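Local coordinates for Fe-regulated protein B (Neisseria meningitidis, PDB 4AIP) that probably takes iron into the bacterium across the outer membrane as a TonB-dependent transporter, perhaps from iron-siderophore complexes, at residues G60-R68 with N542-S553; D454-R465 with S479-Q490. One frame throughout, in Å; residues are numbered along the deposited sequence.

Contact 1. Residues G60-R68 with N542-S553; sequences GDRQGSKIR and NYNDGTFAANGS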
loop_
_atom_site.group_PDB
_atom_site.type_symbol
_atom_site.label_atom_id
_atom_site.label_comp_id
_atom_site.label_asym_id
_atom_site.label_seq_id
_atom_site.Cartn_x
_atom_site.Cartn_y
_atom_site.Cartn_z
ATOM N N GLY B 60 23.506 -35.679 -18.336
ATOM C CA GLY B 60 23.710 -34.238 -17.947
ATOM C C GLY B 60 23.706 -33.255 -19.111
ATOM O O GLY B 60 23.042 -33.504 -20.110
ATOM N N ASP B 61 24.433 -32.134 -18.974
ATOM C CA ASP B 61 24.600 -31.183 -20.088
ATOM C C ASP B 61 25.820 -31.588 -20.861
ATOM O O ASP B 61 26.903 -31.735 -20.277
ATOM C CB ASP B 61 24.806 -29.749 -19.611
ATOM C CG ASP B 61 23.574 -29.168 -18.949
ATOM O OD1 ASP B 61 22.450 -29.297 -19.489
ATOM O OD2 ASP B 61 23.744 -28.566 -17.874
ATOM N N ARG B 62 25.658 -31.782 -22.166
ATOM C CA ARG B 62 26.754 -32.293 -22.987
ATOM C C ARG B 62 26.988 -31.541 -24.282
ATOM O O ARG B 62 27.470 -32.124 -25.240
ATOM C CB ARG B 62 26.579 -33.774 -23.299
ATOM C CG ARG B 62 26.708 -34.679 -22.111
ATOM C CD ARG B 62 25.681 -35.719 -22.321
ATOM N NE ARG B 62 26.075 -36.969 -22.930
ATOM C CZ ARG B 62 25.385 -37.680 -23.824
ATOM N NH1 ARG B 62 24.336 -37.285 -24.379
ATOM N NH2 ARG B 62 25.775 -38.818 -24.241
ATOM N N GLN B 63 26.659 -30.259 -24.313
ATOM C CA GLN B 63 26.984 -29.462 -25.484
ATOM C C GLN B 63 28.043 -28.424 -25.149
ATOM O O GLN B 63 27.928 -27.260 -25.502
ATOM C CB GLN B 63 25.737 -28.861 -26.082
ATOM C CG GLN B 63 24.886 -29.910 -26.737
ATOM C CD GLN B 63 23.581 -29.377 -27.191
ATOM O OE1 GLN B 63 22.506 -29.839 -26.725
ATOM N NE2 GLN B 63 23.636 -28.382 -28.108
ATOM N N GLY B 64 29.096 -28.915 -24.494
ATOM C CA GLY B 64 30.080 -28.085 -23.859
ATOM C C GLY B 64 29.399 -27.109 -22.913
ATOM O O GLY B 64 28.938 -27.466 -21.820
ATOM N N SER B 65 29.268 -25.889 -23.397
ATOM C CA SER B 65 28.837 -24.786 -22.582
ATOM C C SER B 65 27.610 -24.063 -23.179
ATOM O O SER B 65 27.162 -23.000 -22.675
ATOM C CB SER B 65 30.019 -23.811 -22.457
ATOM O OG SER B 65 29.690 -22.730 -21.662
ATOM N N LYS B 66 27.062 -24.633 -24.244
ATOM C CA LYS B 66 25.955 -24.006 -24.921
ATOM C C LYS B 66 24.553 -24.138 -24.233
ATOM O O LYS B 66 23.674 -23.302 -24.434
ATOM C CB LYS B 66 25.961 -24.480 -26.347
ATOM C CG LYS B 66 24.710 -24.301 -27.108
ATOM C CD LYS B 66 24.766 -25.196 -28.324
ATOM C CE LYS B 66 23.504 -25.097 -29.201
ATOM N NZ LYS B 66 23.323 -23.734 -29.765
ATOM N N ILE B 67 24.387 -25.167 -23.417
ATOM C CA ILE B 67 23.191 -25.346 -22.628
ATOM C C ILE B 67 23.704 -25.564 -21.242
ATOM O O ILE B 67 24.458 -26.509 -20.993
ATOM C CB ILE B 67 22.329 -26.571 -23.119
ATOM C CG1 ILE B 67 21.711 -26.249 -24.479
ATOM C CG2 ILE B 67 21.203 -26.867 -22.171
ATOM C CD1 ILE B 67 21.176 -27.488 -25.221
ATOM N N ARG B 68 23.330 -24.648 -20.362
ATOM C CA ARG B 68 23.696 -24.766 -18.971
ATOM C C ARG B 68 22.398 -24.820 -18.185
ATOM O O ARG B 68 21.647 -23.825 -18.081
ATOM C CB ARG B 68 24.634 -23.659 -18.540
ATOM C CG ARG B 68 25.929 -24.176 -17.896
ATOM C CD ARG B 68 27.033 -23.167 -18.191
ATOM N NE ARG B 68 28.223 -23.389 -17.346
ATOM C CZ ARG B 68 29.419 -22.813 -17.567
ATOM N NH1 ARG B 68 29.599 -22.006 -18.623
ATOM N NH2 ARG B 68 30.461 -23.090 -16.767
ATOM N N ASN B 542 32.889 -31.672 -22.881
ATOM C CA ASN B 542 32.726 -31.677 -21.442
ATOM C C ASN B 542 33.596 -32.751 -20.846
ATOM O O ASN B 542 33.527 -33.937 -21.236
ATOM C CB ASN B 542 31.299 -31.963 -21.021
ATOM C CG ASN B 542 30.327 -30.964 -21.582
ATOM O OD1 ASN B 542 29.970 -30.006 -20.883
ATOM N ND2 ASN B 542 29.908 -31.148 -22.856
ATOM N N TYR B 543 34.387 -32.358 -19.869
ATOM C CA TYR B 543 35.059 -33.319 -19.071
ATOM C C TYR B 543 34.468 -33.232 -17.618
ATOM O O TYR B 543 34.155 -32.135 -17.139
ATOM C CB TYR B 543 36.565 -33.064 -19.152
ATOM C CG TYR B 543 37.276 -33.951 -18.236
ATOM C CD1 TYR B 543 37.528 -35.257 -18.600
ATOM C CD2 TYR B 543 37.623 -33.525 -16.953
ATOM C CE1 TYR B 543 38.159 -36.127 -17.753
ATOM C CE2 TYR B 543 38.262 -34.387 -16.074
ATOM C CZ TYR B 543 38.519 -35.696 -16.497
ATOM O OH TYR B 543 39.137 -36.603 -15.677
ATOM N N ASN B 544 34.278 -34.371 -16.952
ATOM C CA ASN B 544 33.997 -34.413 -15.515
ATOM C C ASN B 544 34.318 -35.775 -14.945
ATOM O O ASN B 544 33.744 -36.781 -15.373
ATOM C CB ASN B 544 32.525 -34.192 -15.244
ATOM C CG ASN B 544 32.158 -34.255 -13.729
ATOM O OD1 ASN B 544 32.998 -34.419 -12.810
ATOM N ND2 ASN B 544 30.869 -34.137 -13.476
ATOM N N ASP B 545 35.189 -35.829 -13.949
ATOM C CA ASP B 545 35.562 -37.121 -13.408
ATOM C C ASP B 545 35.112 -37.273 -11.957
ATOM O O ASP B 545 35.403 -38.272 -11.317
ATOM C CB ASP B 545 37.045 -37.349 -13.565
ATOM C CG ASP B 545 37.866 -36.460 -12.678
ATOM O OD1 ASP B 545 37.453 -36.157 -11.524
ATOM O OD2 ASP B 545 38.969 -36.069 -13.127
ATOM N N GLY B 546 34.396 -36.279 -11.449
ATOM C CA GLY B 546 33.899 -36.316 -10.082
ATOM C C GLY B 546 34.652 -35.372 -9.172
ATOM O O GLY B 546 34.102 -34.911 -8.188
ATOM N N THR B 547 35.912 -35.100 -9.511
ATOM C CA THR B 547 36.739 -34.150 -8.797
ATOM C C THR B 547 36.940 -32.991 -9.719
ATOM O O THR B 547 36.620 -31.868 -9.373
ATOM C CB THR B 547 38.083 -34.774 -8.441
ATOM O OG1 THR B 547 37.820 -35.910 -7.634
ATOM C CG2 THR B 547 38.952 -33.818 -7.671
ATOM N N PHE B 548 37.473 -33.254 -10.895
ATOM C CA PHE B 548 37.742 -32.158 -11.803
ATOM C C PHE B 548 36.668 -32.084 -12.907
ATOM O O PHE B 548 36.129 -33.118 -13.326
ATOM C CB PHE B 548 39.126 -32.303 -12.391
ATOM C CG PHE B 548 39.570 -31.122 -13.207
ATOM C CD1 PHE B 548 39.789 -29.872 -12.600
ATOM C CD2 PHE B 548 39.776 -31.258 -14.584
ATOM C CE1 PHE B 548 40.226 -28.743 -13.367
ATOM C CE2 PHE B 548 40.233 -30.183 -15.373
ATOM C CZ PHE B 548 40.458 -28.904 -14.767
ATOM N N ALA B 549 36.332 -30.874 -13.346
ATOM C CA ALA B 549 35.423 -30.739 -14.470
ATOM C C ALA B 549 35.883 -29.620 -15.370
ATOM O O ALA B 549 36.596 -28.680 -14.915
ATOM C CB ALA B 549 34.045 -30.479 -13.999
ATOM N N ALA B 550 35.477 -29.704 -16.643
ATOM C CA ALA B 550 35.785 -28.649 -17.565
ATOM C C ALA B 550 34.887 -28.773 -18.771
ATOM O O ALA B 550 34.353 -29.882 -19.063
ATOM C CB ALA B 550 37.295 -28.704 -17.959
ATOM N N ASN B 551 34.688 -27.633 -19.456
ATOM C CA ASN B 551 33.803 -27.620 -20.573
ATOM C C ASN B 551 34.332 -26.511 -21.425
ATOM O O ASN B 551 34.977 -25.569 -20.932
ATOM C CB ASN B 551 32.389 -27.323 -20.095
ATOM C CG ASN B 551 32.278 -25.950 -19.444
ATOM O OD1 ASN B 551 32.177 -24.878 -20.139
ATOM N ND2 ASN B 551 32.320 -25.939 -18.142
ATOM N N GLY B 552 34.014 -26.591 -22.706
ATOM C CA GLY B 552 34.463 -25.593 -23.690
ATOM C C GLY B 552 33.459 -25.573 -24.843
ATOM O O GLY B 552 32.827 -26.600 -25.167
ATOM N N SER B 553 33.315 -24.397 -25.438
ATOM C CA SER B 553 32.419 -24.185 -26.523
ATOM C C SER B 553 33.101 -23.179 -27.464
ATOM O O SER B 553 33.695 -22.178 -27.019
ATOM C CB SER B 553 31.072 -23.601 -26.040
ATOM O OG SER B 553 30.077 -24.620 -25.776
#

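Contact 2. Residues D454-R465 with S479-Q490; sequences DFTLTGGLRYDR and SNLNPSFGVIWQ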
loop_
_atom_site.group_PDB
_atom_site.type_symbol
_atom_site.label_atom_id
_atom_site.label_comp_id
_atom_site.label_asym_id
_atom_site.label_seq_id
_atom_site.Cartn_x
_atom_site.Cartn_y
_atom_site.Cartn_z
ATOM N N ASP B 454 27.872 -44.853 -28.845
ATOM C CA ASP B 454 27.985 -43.860 -27.785
ATOM C C ASP B 454 27.873 -42.421 -28.344
ATOM O O ASP B 454 28.426 -41.442 -27.821
ATOM C CB ASP B 454 29.107 -44.197 -26.771
ATOM C CG ASP B 454 30.357 -44.654 -27.420
ATOM O OD1 ASP B 454 30.558 -44.343 -28.616
ATOM O OD2 ASP B 454 31.176 -45.306 -26.739
ATOM N N PHE B 455 27.075 -42.380 -29.421
ATOM C CA PHE B 455 26.588 -41.201 -30.114
ATOM C C PHE B 455 25.148 -40.903 -29.768
ATOM O O PHE B 455 24.380 -41.817 -29.584
ATOM C CB PHE B 455 26.626 -41.442 -31.607
ATOM C CG PHE B 455 27.974 -41.349 -32.180
ATOM C CD1 PHE B 455 28.488 -40.122 -32.544
ATOM C CD2 PHE B 455 28.755 -42.490 -32.348
ATOM C CE1 PHE B 455 29.758 -40.016 -33.064
ATOM C CE2 PHE B 455 30.055 -42.406 -32.882
ATOM C CZ PHE B 455 30.546 -41.178 -33.239
ATOM N N THR B 456 24.795 -39.623 -29.683
ATOM C CA THR B 456 23.437 -39.182 -29.563
ATOM C C THR B 456 23.211 -38.174 -30.690
ATOM O O THR B 456 23.875 -37.139 -30.756
ATOM C CB THR B 456 23.152 -38.601 -28.180
ATOM O OG1 THR B 456 23.086 -39.677 -27.227
ATOM C CG2 THR B 456 21.798 -37.851 -28.175
ATOM N N LEU B 457 22.283 -38.505 -31.592
ATOM C CA LEU B 457 22.033 -37.701 -32.792
ATOM C C LEU B 457 20.669 -37.073 -32.704
ATOM O O LEU B 457 19.753 -37.697 -32.193
ATOM C CB LEU B 457 22.142 -38.578 -34.047
ATOM C CG LEU B 457 23.502 -39.314 -34.091
ATOM C CD1 LEU B 457 23.481 -40.567 -34.978
ATOM C CD2 LEU B 457 24.649 -38.425 -34.530
ATOM N N THR B 458 20.550 -35.843 -33.189
ATOM C CA THR B 458 19.365 -35.028 -32.961
ATOM C C THR B 458 19.075 -34.426 -34.324
ATOM O O THR B 458 20.014 -33.856 -34.961
ATOM C CB THR B 458 19.597 -33.943 -31.864
ATOM O OG1 THR B 458 19.752 -34.584 -30.598
ATOM C CG2 THR B 458 18.412 -32.974 -31.752
ATOM N N GLY B 459 17.830 -34.610 -34.828
ATOM C CA GLY B 459 17.461 -34.007 -36.094
ATOM C C GLY B 459 16.150 -33.328 -35.859
ATOM O O GLY B 459 15.249 -33.921 -35.231
ATOM N N GLY B 460 15.989 -32.105 -36.368
ATOM C CA GLY B 460 14.725 -31.484 -36.156
ATOM C C GLY B 460 14.340 -30.464 -37.164
ATOM O O GLY B 460 15.170 -30.006 -37.911
ATOM N N LEU B 461 13.073 -30.048 -37.120
ATOM C CA LEU B 461 12.601 -29.032 -38.021
ATOM C C LEU B 461 11.514 -28.207 -37.402
ATOM O O LEU B 461 10.597 -28.767 -36.742
ATOM C CB LEU B 461 11.944 -29.754 -39.168
ATOM C CG LEU B 461 12.215 -29.090 -40.467
ATOM C CD1 LEU B 461 13.540 -29.633 -40.811
ATOM C CD2 LEU B 461 11.194 -29.667 -41.386
ATOM N N ARG B 462 11.547 -26.905 -37.672
ATOM C CA ARG B 462 10.457 -26.058 -37.243
ATOM C C ARG B 462 9.946 -25.359 -38.460
ATOM O O ARG B 462 10.712 -25.024 -39.373
ATOM C CB ARG B 462 10.898 -24.934 -36.317
ATOM C CG ARG B 462 11.469 -25.367 -34.994
ATOM C CD ARG B 462 11.836 -24.130 -34.167
ATOM N NE ARG B 462 10.684 -23.256 -33.958
ATOM C CZ ARG B 462 9.758 -23.457 -33.014
ATOM N NH1 ARG B 462 9.859 -24.507 -32.208
ATOM N NH2 ARG B 462 8.746 -22.616 -32.897
ATOM N N TYR B 463 8.672 -25.067 -38.434
ATOM C CA TYR B 463 8.130 -24.248 -39.406
ATOM C C TYR B 463 7.523 -23.093 -38.603
ATOM O O TYR B 463 6.724 -23.358 -37.682
ATOM C CB TYR B 463 7.046 -25.072 -40.089
ATOM C CG TYR B 463 6.268 -24.270 -41.041
ATOM C CD1 TYR B 463 6.816 -23.909 -42.252
ATOM C CD2 TYR B 463 4.973 -23.841 -40.733
ATOM C CE1 TYR B 463 6.103 -23.151 -43.139
ATOM C CE2 TYR B 463 4.239 -23.084 -41.649
ATOM C CZ TYR B 463 4.826 -22.750 -42.819
ATOM O OH TYR B 463 4.117 -22.018 -43.708
ATOM N N ASP B 464 7.914 -21.847 -38.896
ATOM C CA ASP B 464 7.498 -20.710 -38.091
ATOM C C ASP B 464 6.868 -19.656 -38.964
ATOM O O ASP B 464 7.448 -19.276 -40.012
ATOM C CB ASP B 464 8.692 -20.007 -37.405
ATOM C CG ASP B 464 9.300 -20.829 -36.280
ATOM O OD1 ASP B 464 8.790 -20.894 -35.134
ATOM O OD2 ASP B 464 10.350 -21.396 -36.539
ATOM N N ARG B 465 5.734 -19.122 -38.530
ATOM C CA ARG B 465 5.180 -17.973 -39.253
ATOM C C ARG B 465 4.894 -16.914 -38.267
ATOM O O ARG B 465 4.600 -17.199 -37.113
ATOM C CB ARG B 465 3.829 -18.265 -39.914
ATOM C CG ARG B 465 3.456 -19.727 -40.182
ATOM C CD ARG B 465 2.116 -19.678 -40.929
ATOM N NE ARG B 465 1.914 -18.298 -41.397
ATOM C CZ ARG B 465 1.009 -17.935 -42.297
ATOM N NH1 ARG B 465 0.214 -18.870 -42.849
ATOM N NH2 ARG B 465 0.900 -16.626 -42.636
ATOM N N SER B 479 6.966 -16.720 -43.413
ATOM C CA SER B 479 7.132 -17.965 -42.727
ATOM C C SER B 479 8.506 -18.526 -43.040
ATOM O O SER B 479 9.137 -18.103 -43.980
ATOM C CB SER B 479 6.059 -18.936 -43.164
ATOM O OG SER B 479 6.263 -19.263 -44.495
ATOM N N ASN B 480 8.975 -19.483 -42.242
ATOM C CA ASN B 480 10.303 -20.049 -42.425
ATOM C C ASN B 480 10.351 -21.486 -42.055
ATOM O O ASN B 480 9.674 -21.919 -41.127
ATOM C CB ASN B 480 11.334 -19.318 -41.560
ATOM C CG ASN B 480 11.604 -17.911 -42.057
ATOM O OD1 ASN B 480 10.774 -17.012 -41.900
ATOM N ND2 ASN B 480 12.749 -17.727 -42.705
ATOM N N LEU B 481 11.175 -22.221 -42.780
ATOM C CA LEU B 481 11.427 -23.592 -42.473
ATOM C C LEU B 481 12.845 -23.685 -41.925
ATOM O O LEU B 481 13.775 -23.333 -42.631
ATOM C CB LEU B 481 11.265 -24.364 -43.757
ATOM C CG LEU B 481 11.000 -25.848 -43.746
ATOM C CD1 LEU B 481 10.192 -26.341 -42.507
ATOM C CD2 LEU B 481 10.174 -26.093 -45.029
ATOM N N ASN B 482 12.994 -24.113 -40.667
ATOM C CA ASN B 482 14.276 -24.076 -39.946
ATOM C C ASN B 482 14.784 -25.422 -39.441
ATOM O O ASN B 482 14.325 -25.910 -38.422
ATOM C CB ASN B 482 14.213 -23.125 -38.750
ATOM C CG ASN B 482 13.767 -21.695 -39.118
ATOM O OD1 ASN B 482 12.742 -21.227 -38.655
ATOM N ND2 ASN B 482 14.520 -21.025 -39.939
ATOM N N PRO B 483 15.767 -26.010 -40.137
ATOM C CA PRO B 483 16.340 -27.319 -39.786
ATOM C C PRO B 483 17.352 -27.198 -38.669
ATOM O O PRO B 483 17.798 -26.097 -38.391
ATOM C CB PRO B 483 17.065 -27.745 -41.079
ATOM C CG PRO B 483 16.653 -26.762 -42.128
ATOM C CD PRO B 483 16.290 -25.504 -41.418
ATOM N N SER B 484 17.715 -28.306 -38.038
ATOM C CA SER B 484 18.655 -28.268 -36.965
ATOM C C SER B 484 19.227 -29.645 -36.857
ATOM O O SER B 484 18.512 -30.623 -37.048
ATOM C CB SER B 484 17.999 -27.787 -35.637
ATOM O OG SER B 484 16.934 -28.647 -35.184
ATOM N N PHE B 485 20.520 -29.736 -36.564
ATOM C CA PHE B 485 21.219 -31.031 -36.507
ATOM C C PHE B 485 22.138 -30.952 -35.308
ATOM O O PHE B 485 22.772 -29.943 -35.106
ATOM C CB PHE B 485 22.087 -31.311 -37.788
ATOM C CG PHE B 485 21.402 -30.974 -39.118
ATOM C CD1 PHE B 485 21.489 -29.653 -39.685
ATOM C CD2 PHE B 485 20.666 -31.987 -39.824
ATOM C CE1 PHE B 485 20.844 -29.328 -40.940
ATOM C CE2 PHE B 485 20.025 -31.720 -41.062
ATOM C CZ PHE B 485 20.110 -30.354 -41.630
ATOM N N GLY B 486 22.259 -32.029 -34.559
ATOM C CA GLY B 486 23.128 -32.036 -33.416
ATOM C C GLY B 486 23.676 -33.416 -33.164
ATOM O O GLY B 486 22.964 -34.422 -33.300
ATOM N N VAL B 487 24.956 -33.452 -32.807
ATOM C CA VAL B 487 25.659 -34.668 -32.484
ATOM C C VAL B 487 26.316 -34.524 -31.138
ATOM O O VAL B 487 27.001 -33.562 -30.902
ATOM C CB VAL B 487 26.836 -34.948 -33.481
ATOM C CG1 VAL B 487 27.376 -36.361 -33.260
ATOM C CG2 VAL B 487 26.412 -34.754 -34.925
ATOM N N ILE B 488 26.144 -35.517 -30.285
ATOM C CA ILE B 488 26.967 -35.645 -29.113
ATOM C C ILE B 488 27.643 -37.014 -29.158
ATOM O O ILE B 488 27.015 -38.035 -29.465
ATOM C CB ILE B 488 26.175 -35.527 -27.792
ATOM C CG1 ILE B 488 25.425 -34.192 -27.700
ATOM C CG2 ILE B 488 27.129 -35.744 -26.605
ATOM C CD1 ILE B 488 24.205 -34.239 -26.737
ATOM N N TRP B 489 28.924 -37.020 -28.813
ATOM C CA TRP B 489 29.666 -38.246 -28.721
ATOM C C TRP B 489 30.254 -38.439 -27.340
ATOM O O TRP B 489 30.976 -37.612 -26.841
ATOM C CB TRP B 489 30.730 -38.228 -29.800
ATOM C CG TRP B 489 31.558 -39.451 -29.829
ATOM C CD1 TRP B 489 31.139 -40.742 -29.749
ATOM C CD2 TRP B 489 32.964 -39.481 -29.936
ATOM N NE1 TRP B 489 32.204 -41.586 -29.780
ATOM C CE2 TRP B 489 33.352 -40.846 -29.917
ATOM C CE3 TRP B 489 33.944 -38.480 -30.053
ATOM C CZ2 TRP B 489 34.698 -41.256 -30.025
ATOM C CZ3 TRP B 489 35.265 -38.856 -30.155
ATOM C CH2 TRP B 489 35.647 -40.252 -30.132
ATOM N N GLN B 490 29.937 -39.555 -26.726
ATOM C CA GLN B 490 30.424 -39.844 -25.415
ATOM C C GLN B 490 31.199 -41.171 -25.374
ATOM O O GLN B 490 30.681 -42.206 -24.980
ATOM C CB GLN B 490 29.286 -39.796 -24.390
ATOM C CG GLN B 490 29.706 -40.326 -23.045
ATOM C CD GLN B 490 28.999 -39.704 -21.854
ATOM O OE1 GLN B 490 27.829 -39.276 -21.926
ATOM N NE2 GLN B 490 29.722 -39.650 -20.717
#

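Contact 1. Residues G60-R68 with N542-S553
Asn551 and Asn542 both swing in on Gly64 and Ser65, and their first torsions decide how. In Asn551, chi1 of 62° sets CG between the backbone N and the carbonyl carbon, which points the amide at the turn; Asn551 OD1 is 3.3 Å from Ser65 CB. In Asn542, chi1 of -59° turns CG opposite the carbonyl carbon and lays the amide along the backbone of Gly64, with CG 3.7 Å from Gly64 CA. The backbone it meets is a tight type II' turn from Gln63 to Lys66, closed by Lys66 N bonding to Gln63 O at 3.0 Å. Gly64 takes the positive phi of this turn, and its bare CA comes 3.4 Å from Gly552 O in a CA-H...O contact. The hydrogen bond across the contact runs from Ser65 N to Ser553 OG, 2.8 Å long and fairly straight at 152°; the same OG also has a weak bond to Glu538.

This is the N-terminal part of the modelled plug lying against the barrel wall, as in other TonB-dependent transporters. The wall here is a hairpin of strands 532-544 and 548-563, whose connecting turn probably faces the periplasm. After the Gln63-Lys66 turn, strand 67-73 leaves to pair with strand 144-151 inside the plug.

Arg68 reaches back with an extended chain, and its side chain crosses that of Asn551 at about a right angle, the guanidinium and amide planes being steeply inclined to each other. Asn551 OD1 lies over one face of the guanidinium, while Arg68 NH2 is 3.7 Å from Asn551 ND2. The charge itself is answered on the barrel by Glu590, which makes a salt bridge with NH1. Asn551 OD1 is buried by the contact and has no hydrogen-bonding partner in the model. Lys66 heads the other way, its NZ bonded to the plug carbonyls of Lys151 and Ala153.

Contact 2. Residues D454-R465 with S479-Q490
Trp489 and Phe455 face each other as a non-hydrogen-bonded pair of two antiparallel strands, and the indole can be followed atom by atom. Its CB sits 3.8 Å from Phe455 CE1. With chi1 at -179°, Trp489 CG lies opposite the backbone N and comes 3.7 Å from Phe455 CE1. CD1 is next: it lies over the centre of the phenyl face and also meets Asp454 O at 3.4 Å. At NE1 the indole gives a weak, bent hydrogen bond to Asp454 OD1, 3.4 Å away. The five-membered ring and the phenyl ring thus form an offset stack, centroids 4.2 Å apart and planes 18° from parallel. Val487 CG1 comes up to the edge of the Phe455 ring, in its plane, and is also 3.6 Å from Leu457 CD2.

Further along the same face Leu461 lies across Leu481 and Pro483, its CD2 being 3.7 Å from Leu481 CD1. Tyr463 follows, crossing Leu481 at about a right angle with CD1 of the leucine at its ring edge.

The other face is largely polar. Arg462 grips Asp464, two residues on in its own strand, side-on through NE and NH2, with the carboxylate near the guanidinium plane. Its NH1 goes on to the carbonyl of Ala156 in the plug and NH2 also to Asn383, which fixes the guanidinium's rotation and shows that this face looks into the barrel. Between the faces the backbones bond regularly from Asp454 to Asp464; only Ser484 N to Gly460 O is weak.

Residues alternating between an apolar face and a largely polar one, along a long antiparallel hairpin, are typical of an outer-membrane beta-barrel wall, and the stacked Phe455 and Trp489 are consistent with the aromatic belt at its membrane border.

How the contacts relate
The two contacts have their centres about 21 Å apart, and both involve the wall of the same barrel. Contact 1 joins the N-terminal part of the modelled plug to strands 532-544 and 548-563, whereas contact 2 lies wholly within the wall, between neighbouring strands 455-469 and 475-490. Strand 495-506 comes between the two hairpins. Along the chain contact 2 is nested inside the long loop that contact 1 closes. Arg62 ties them together: its NE probably bonds to Gln490 OE1 at 3.1 Å, and its carbonyl packs on Ile488. This N-terminal part of the plug thus touches both of these hairpins of the wall that surrounds it.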